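Local coordinates for protein GH26C (Muricauda sp. MAR_2010_75, PDB 6Q78) that probably hydrolyses beta-1,4-mannosidic linkages in mannans, as a beta-mannanase of glycoside hydrolase family 26, at residues Met174-Pro188 against Trp234-Leu248. Numbering follows the deposited sequence.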
loop_
_atom_site.group_PDB
_atom_site.type_symbol
_atom_site.label_atom_id
_atom_site.label_comp_id
_atom_site.label_asym_id
_atom_site.label_seq_id
_atom_site.Cartn_x
_atom_site.Cartn_y
_atom_site.Cartn_z
ATOM N N MET A 174 -3.535 -23.801 -1.927
ATOM C CA MET A 174 -3.311 -24.336 -3.263
ATOM C C MET A 174 -2.525 -25.648 -3.205
ATOM O O MET A 174 -2.103 -26.099 -2.139
ATOM C CB MET A 174 -2.650 -23.296 -4.169
ATOM C CG MET A 174 -1.277 -22.932 -3.728
ATOM S SD MET A 174 -0.593 -21.538 -4.678
ATOM C CE MET A 174 -1.373 -20.247 -3.949
ATOM N N THR A 175 -2.328 -26.273 -4.367
ATOM C CA THR A 175 -1.576 -27.518 -4.405
ATOM C C THR A 175 -0.075 -27.247 -4.350
ATOM O O THR A 175 0.391 -26.121 -4.572
ATOM C CB THR A 175 -1.877 -28.307 -5.680
ATOM O OG1 THR A 175 -1.309 -27.643 -6.809
ATOM C CG2 THR A 175 -3.383 -28.390 -5.895
ATOM N N GLN A 176 0.678 -28.301 -4.038
ATOM C CA GLN A 176 2.133 -28.194 -4.050
ATOM C C GLN A 176 2.638 -27.769 -5.424
ATOM O O GLN A 176 3.536 -26.917 -5.527
ATOM C CB GLN A 176 2.766 -29.527 -3.637
ATOM C CG GLN A 176 4.280 -29.452 -3.577
ATOM C CD GLN A 176 4.927 -30.803 -3.326
ATOM O OE1 GLN A 176 5.881 -31.187 -4.004
ATOM N NE2 GLN A 176 4.404 -31.534 -2.353
ATOM N N PHE A 177 2.072 -28.344 -6.494
ATOM C CA PHE A 177 2.510 -27.949 -7.827
ATOM C C PHE A 177 2.266 -26.464 -8.067
ATOM O O PHE A 177 3.120 -25.765 -8.625
ATOM C CB PHE A 177 1.816 -28.777 -8.906
ATOM C CG PHE A 177 2.065 -28.258 -10.297
ATOM C CD1 PHE A 177 3.166 -28.693 -11.027
ATOM C CD2 PHE A 177 1.215 -27.327 -10.863
ATOM C CE1 PHE A 177 3.406 -28.197 -12.293
ATOM C CE2 PHE A 177 1.462 -26.833 -12.139
ATOM C CZ PHE A 177 2.554 -27.270 -12.844
ATOM N N GLN A 178 1.101 -25.961 -7.674
ATOM C CA GLN A 178 0.821 -24.541 -7.899
ATOM C C GLN A 178 1.792 -23.651 -7.121
ATOM O O GLN A 178 2.352 -22.693 -7.667
ATOM C CB GLN A 178 -0.628 -24.250 -7.520
ATOM C CG GLN A 178 -1.583 -24.846 -8.528
ATOM C CD GLN A 178 -2.987 -25.024 -8.017
ATOM O OE1 GLN A 178 -3.285 -24.730 -6.871
ATOM N NE2 GLN A 178 -3.868 -25.524 -8.885
ATOM N N ARG A 179 1.975 -23.938 -5.828
ATOM C CA ARG A 179 2.913 -23.178 -5.002
ATOM C C ARG A 179 4.280 -23.084 -5.666
ATOM O O ARG A 179 4.889 -22.008 -5.721
ATOM C CB ARG A 179 3.118 -23.916 -3.675
ATOM C CG ARG A 179 1.937 -23.930 -2.763
ATOM C CD ARG A 179 2.364 -24.279 -1.339
ATOM N NE ARG A 179 2.678 -25.675 -1.147
ATOM C CZ ARG A 179 1.795 -26.583 -0.751
ATOM N NH1 ARG A 179 0.527 -26.242 -0.514
ATOM N NH2 ARG A 179 2.188 -27.831 -0.598
ATOM N N GLU A 180 4.786 -24.218 -6.142
ATOM C CA GLU A 180 6.163 -24.307 -6.601
ATOM C C GLU A 180 6.355 -23.766 -8.007
ATOM O O GLU A 180 7.492 -23.492 -8.399
ATOM C CB GLU A 180 6.664 -25.749 -6.465
ATOM C CG GLU A 180 6.787 -26.137 -4.994
ATOM C CD GLU A 180 7.298 -27.553 -4.770
ATOM O OE1 GLU A 180 7.645 -28.246 -5.755
ATOM O OE2 GLU A 180 7.341 -27.970 -3.589
ATOM N N ASN A 181 5.282 -23.560 -8.762
ATOM C CA ASN A 181 5.432 -23.185 -10.160
ATOM C C ASN A 181 4.663 -21.944 -10.587
ATOM O O ASN A 181 4.867 -21.485 -11.714
ATOM C CB ASN A 181 5.021 -24.347 -11.073
ATOM C CG ASN A 181 5.943 -25.533 -10.924
ATOM O OD1 ASN A 181 6.988 -25.587 -11.562
ATOM N ND2 ASN A 181 5.592 -26.467 -10.031
ATOM N N ALA A 182 3.817 -21.363 -9.732
ATOM C CA ALA A 182 3.002 -20.233 -10.164
ATOM C C ALA A 182 3.850 -19.067 -10.653
ATOM O O ALA A 182 3.597 -18.528 -11.736
ATOM C CB ALA A 182 2.065 -19.819 -9.030
ATOM N N LEU A 183 4.832 -18.628 -9.850
ATOM C CA LEU A 183 5.603 -17.439 -10.231
ATOM C C LEU A 183 6.470 -17.742 -11.443
ATOM O O LEU A 183 6.496 -16.982 -12.414
ATOM C CB LEU A 183 6.463 -16.927 -9.060
ATOM C CG LEU A 183 7.185 -15.603 -9.381
ATOM C CD1 LEU A 183 7.351 -14.694 -8.142
ATOM C CD2 LEU A 183 8.537 -15.837 -9.983
ATOM N N LYS A 184 7.156 -18.878 -11.430
ATOM C CA LYS A 184 7.939 -19.254 -12.601
ATOM C C LYS A 184 7.092 -19.234 -13.871
ATOM O O LYS A 184 7.578 -18.846 -14.943
ATOM C CB LYS A 184 8.595 -20.634 -12.408
ATOM C CG LYS A 184 9.635 -20.668 -11.276
ATOM C CD LYS A 184 9.946 -22.103 -10.819
ATOM C CE LYS A 184 10.838 -22.093 -9.582
ATOM N NZ LYS A 184 11.051 -23.480 -9.076
ATOM N N SER A 185 5.813 -19.640 -13.773
ATOM C CA SER A 185 4.981 -19.767 -14.960
ATOM C C SER A 185 4.578 -18.421 -15.561
ATOM O O SER A 185 4.088 -18.396 -16.693
ATOM C CB SER A 185 3.733 -20.613 -14.670
ATOM O OG SER A 185 2.742 -19.823 -13.998
ATOM N N ILE A 186 4.715 -17.313 -14.825
ATOM C CA ILE A 186 4.315 -16.018 -15.377
ATOM C C ILE A 186 5.478 -15.212 -15.926
ATOM O O ILE A 186 5.251 -14.144 -16.521
ATOM C CB ILE A 186 3.439 -15.190 -14.423
ATOM C CG1 ILE A 186 4.224 -14.819 -13.172
ATOM C CG2 ILE A 186 2.135 -15.906 -14.161
ATOM C CD1 ILE A 186 3.494 -13.763 -12.283
ATOM N N LEU A 187 6.710 -15.703 -15.764
ATOM C CA LEU A 187 7.873 -15.040 -16.312
ATOM C C LEU A 187 7.918 -15.304 -17.813
ATOM O O LEU A 187 7.265 -16.230 -18.314
ATOM C CB LEU A 187 9.121 -15.642 -15.669
ATOM C CG LEU A 187 9.261 -15.425 -14.156
ATOM C CD1 LEU A 187 10.475 -16.169 -13.597
ATOM C CD2 LEU A 187 9.368 -13.950 -13.909
ATOM N N PRO A 188 8.647 -14.492 -18.561
ATOM C CA PRO A 188 8.821 -14.780 -19.989
ATOM C C PRO A 188 9.335 -16.204 -20.172
ATOM O O PRO A 188 10.252 -16.645 -19.481
ATOM C CB PRO A 188 9.845 -13.729 -20.433
ATOM C CG PRO A 188 9.617 -12.581 -19.465
ATOM C CD PRO A 188 9.323 -13.252 -18.141
ATOM N N TRP A 234 2.239 -17.073 -3.085
ATOM C CA TRP A 234 2.999 -17.892 -4.033
ATOM C C TRP A 234 4.177 -17.143 -4.652
ATOM O O TRP A 234 5.055 -17.781 -5.253
ATOM C CB TRP A 234 2.054 -18.492 -5.088
ATOM C CG TRP A 234 1.176 -17.520 -5.785
ATOM C CD1 TRP A 234 -0.120 -17.180 -5.441
ATOM C CD2 TRP A 234 1.496 -16.718 -6.945
ATOM N NE1 TRP A 234 -0.616 -16.243 -6.321
ATOM C CE2 TRP A 234 0.356 -15.928 -7.239
ATOM C CE3 TRP A 234 2.645 -16.564 -7.725
ATOM C CZ2 TRP A 234 0.302 -15.030 -8.312
ATOM C CZ3 TRP A 234 2.610 -15.662 -8.793
ATOM C CH2 TRP A 234 1.433 -14.885 -9.071
ATOM N N TRP A 235 4.241 -15.820 -4.496
ATOM C CA TRP A 235 5.426 -15.065 -4.864
ATOM C C TRP A 235 6.444 -15.001 -3.721
ATOM O O TRP A 235 7.408 -14.243 -3.815
ATOM C CB TRP A 235 5.037 -13.663 -5.352
ATOM C CG TRP A 235 4.147 -12.920 -4.417
ATOM C CD1 TRP A 235 4.534 -12.119 -3.350
ATOM C CD2 TRP A 235 2.713 -12.819 -4.478
ATOM N NE1 TRP A 235 3.417 -11.580 -2.728
ATOM C CE2 TRP A 235 2.295 -11.958 -3.419
ATOM C CE3 TRP A 235 1.748 -13.363 -5.327
ATOM C CZ2 TRP A 235 0.942 -11.661 -3.170
ATOM C CZ3 TRP A 235 0.400 -13.075 -5.091
ATOM C CH2 TRP A 235 0.000 -12.223 -4.011
ATOM N N GLY A 236 6.246 -15.786 -2.667
ATOM C CA GLY A 236 7.137 -15.794 -1.522
ATOM C C GLY A 236 8.465 -16.495 -1.767
ATOM O O GLY A 236 8.699 -17.194 -2.751
ATOM N N GLN A 237 9.374 -16.292 -0.817
ATOM C CA GLN A 237 10.787 -16.567 -1.065
ATOM C C GLN A 237 11.104 -18.047 -1.190
ATOM O O GLN A 237 12.139 -18.381 -1.780
ATOM C CB GLN A 237 11.646 -15.918 0.020
ATOM C CG GLN A 237 11.338 -16.347 1.419
ATOM C CD GLN A 237 12.290 -17.452 1.904
ATOM O OE1 GLN A 237 13.433 -17.541 1.457
ATOM N NE2 GLN A 237 11.809 -18.305 2.809
ATOM N N SER A 238 10.278 -18.936 -0.624
ATOM C CA SER A 238 10.516 -20.367 -0.731
ATOM C C SER A 238 10.171 -20.904 -2.106
ATOM O O SER A 238 10.559 -22.039 -2.432
ATOM C CB SER A 238 9.647 -21.125 0.281
ATOM O OG SER A 238 9.865 -20.657 1.597
ATOM N N PHE A 239 9.456 -20.128 -2.907
ATOM C CA PHE A 239 8.891 -20.609 -4.154
ATOM C C PHE A 239 9.575 -20.042 -5.380
ATOM O O PHE A 239 9.256 -20.472 -6.495
ATOM C CB PHE A 239 7.398 -20.246 -4.196
ATOM C CG PHE A 239 6.691 -20.626 -2.955
ATOM C CD1 PHE A 239 6.645 -21.972 -2.576
ATOM C CD2 PHE A 239 6.149 -19.664 -2.117
ATOM C CE1 PHE A 239 6.044 -22.333 -1.392
ATOM C CE2 PHE A 239 5.538 -20.047 -0.945
ATOM C CZ PHE A 239 5.482 -21.363 -0.589
ATOM N N CYS A 240 10.525 -19.120 -5.217
ATOM C CA CYS A 240 11.211 -18.550 -6.366
ATOM C C CYS A 240 12.580 -18.058 -5.922
ATOM O O CYS A 240 12.812 -17.783 -4.736
ATOM C CB CYS A 240 10.405 -17.398 -7.009
ATOM S SG CYS A 240 10.034 -16.017 -5.891
ATOM N N THR A 241 13.498 -17.980 -6.878
ATOM C CA THR A 241 14.803 -17.415 -6.590
ATOM C C THR A 241 14.740 -15.883 -6.549
ATOM O O THR A 241 13.788 -15.257 -7.005
ATOM C CB THR A 241 15.803 -17.827 -7.667
ATOM O OG1 THR A 241 15.461 -17.186 -8.901
ATOM C CG2 THR A 241 15.848 -19.361 -7.855
ATOM N N ILE A 242 15.788 -15.290 -5.976
ATOM C CA ILE A 242 15.975 -13.843 -5.999
ATOM C C ILE A 242 15.888 -13.323 -7.423
ATOM O O ILE A 242 15.191 -12.343 -7.708
ATOM C CB ILE A 242 17.336 -13.500 -5.376
ATOM C CG1 ILE A 242 17.277 -13.739 -3.862
ATOM C CG2 ILE A 242 17.751 -12.066 -5.760
ATOM C CD1 ILE A 242 18.659 -13.752 -3.188
ATOM N N GLU A 243 16.599 -13.978 -8.341
ATOM C CA GLU A 243 16.620 -13.519 -9.725
ATOM C C GLU A 243 15.229 -13.588 -10.351
ATOM O O GLU A 243 14.849 -12.700 -11.121
ATOM C CB GLU A 243 17.639 -14.335 -10.527
ATOM C CG GLU A 243 19.113 -14.079 -10.087
ATOM C CD GLU A 243 19.608 -14.949 -8.916
ATOM O OE1 GLU A 243 20.810 -14.826 -8.611
ATOM O OE2 GLU A 243 18.845 -15.748 -8.306
ATOM N N GLU A 244 14.457 -14.629 -10.032
ATOM C CA GLU A 244 13.102 -14.730 -10.577
ATOM C C GLU A 244 12.206 -13.617 -10.045
ATOM O O GLU A 244 11.440 -13.023 -10.810
ATOM C CB GLU A 244 12.502 -16.100 -10.266
ATOM C CG GLU A 244 13.050 -17.239 -11.173
ATOM C CD GLU A 244 12.770 -18.648 -10.661
ATOM O OE1 GLU A 244 12.379 -18.830 -9.496
ATOM O OE2 GLU A 244 12.986 -19.618 -11.446
ATOM N N TYR A 245 12.266 -13.333 -8.740
ATOM C CA TYR A 245 11.429 -12.264 -8.198
ATOM C C TYR A 245 11.783 -10.931 -8.839
ATOM O O TYR A 245 10.895 -10.167 -9.239
ATOM C CB TYR A 245 11.578 -12.195 -6.673
ATOM C CG TYR A 245 10.650 -11.191 -6.065
ATOM C CD1 TYR A 245 9.343 -11.556 -5.718
ATOM C CD2 TYR A 245 11.046 -9.864 -5.882
ATOM C CE1 TYR A 245 8.455 -10.605 -5.207
ATOM C CE2 TYR A 245 10.168 -8.918 -5.366
ATOM C CZ TYR A 245 8.885 -9.308 -5.012
ATOM O OH TYR A 245 8.030 -8.347 -4.495
ATOM N N ILE A 246 13.079 -10.649 -8.966
ATOM C CA ILE A 246 13.519 -9.388 -9.551
ATOM C C ILE A 246 13.126 -9.312 -11.020
ATOM O O ILE A 246 12.680 -8.259 -11.507
ATOM C CB ILE A 246 15.037 -9.232 -9.342
ATOM C CG1 ILE A 246 15.333 -8.957 -7.860
ATOM C CG2 ILE A 246 15.599 -8.096 -10.206
ATOM C CD1 ILE A 246 16.841 -8.888 -7.584
ATOM N N GLN A 247 13.258 -10.430 -11.748
ATOM C CA GLN A 247 12.835 -10.451 -13.149
ATOM C C GLN A 247 11.347 -10.163 -13.270
ATOM O O GLN A 247 10.914 -9.444 -14.174
ATOM C CB GLN A 247 13.150 -11.817 -13.760
ATOM C CG GLN A 247 12.801 -11.913 -15.233
ATOM C CD GLN A 247 12.975 -13.317 -15.812
ATOM O OE1 GLN A 247 13.396 -14.248 -15.123
ATOM N NE2 GLN A 247 12.675 -13.458 -17.099
ATOM N N LEU A 248 10.538 -10.749 -12.386
ATOM C CA LEU A 248 9.105 -10.478 -12.405
ATOM C C LEU A 248 8.823 -8.997 -12.164
ATOM O O LEU A 248 8.047 -8.371 -12.907
ATOM C CB LEU A 248 8.416 -11.317 -11.327
ATOM C CG LEU A 248 6.945 -10.969 -11.086
ATOM C CD1 LEU A 248 6.067 -11.182 -12.337
ATOM C CD2 LEU A 248 6.396 -11.768 -9.898
HETATM O O HOH W 1 5.184 -19.775 -7.095
HETATM O O HOH W 2 7.340 -20.402 -8.892
HETATM O O HOH W 3 9.636 -23.512 -6.610
HETATM O O HOH W 4 12.743 -15.819 -18.659
#
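Three backbone groups, Arg-179 O, Trp-234 O and Leu-183 N, grip one water, which lies 2.7 Å from Trp-234 O and 2.6 Å from Arg-179 O and accepts a bond from Leu-183 N. The contact joins the segments that follow strands 153-157 and 220-223, two neighbouring parallel strands of the family 26 TIM barrel: helix 176-186 packs against the loop 234-241 and the start of helix 242-259, the axes of 176-186 and 242-248 passing 10.1 Å apart at 46°. The water occupies the kink of helix 176-186, where the N atoms of Leu-183 and Lys-184 lack bonds to the preceding turn. A second water accepts from Lys-184 N and lies 3.1 Å from Phe-239 O, within bonding distance, so both interrupted backbone donors are satisfied by solvent shared with the other segment. A third links Lys-184 NZ to Phe-239 O and Glu-180 O.

The indole of Trp-234 is sandwiched. Ala-182 CB lies 3.3 Å above one face, displaced from the ring centre, while Trp-235 CE3 covers the centre of the opposite face; Ile-186 CD1 meets the ring edge in plane, and NE1 donates to Phe-160 O. Met-174 makes an oblique Met-aromatic contact with the same ring: its chain bends at chi3 (78°), carrying CE to 3.6 Å from Trp-234 CD1.

At the kink, Leu-183 sends its two branches to different partners. With CG anti to the backbone N (chi1 -175°), CD1 reaches Cys-240 SG and Leu-248 CD2, whereas CD2 lies against Cys-240 CB and Glu-244 CB. Glu-244 and Thr-241 form a capping box: Glu-244 OE1 accepts from Thr-241 N, and Glu-244 N donates to Thr-241 OG1, the N-cap side chain of helix 242-259. Lys-184 crosses this carboxylate with its aliphatic part, CG standing 3.5 Å from Glu-244 OE2.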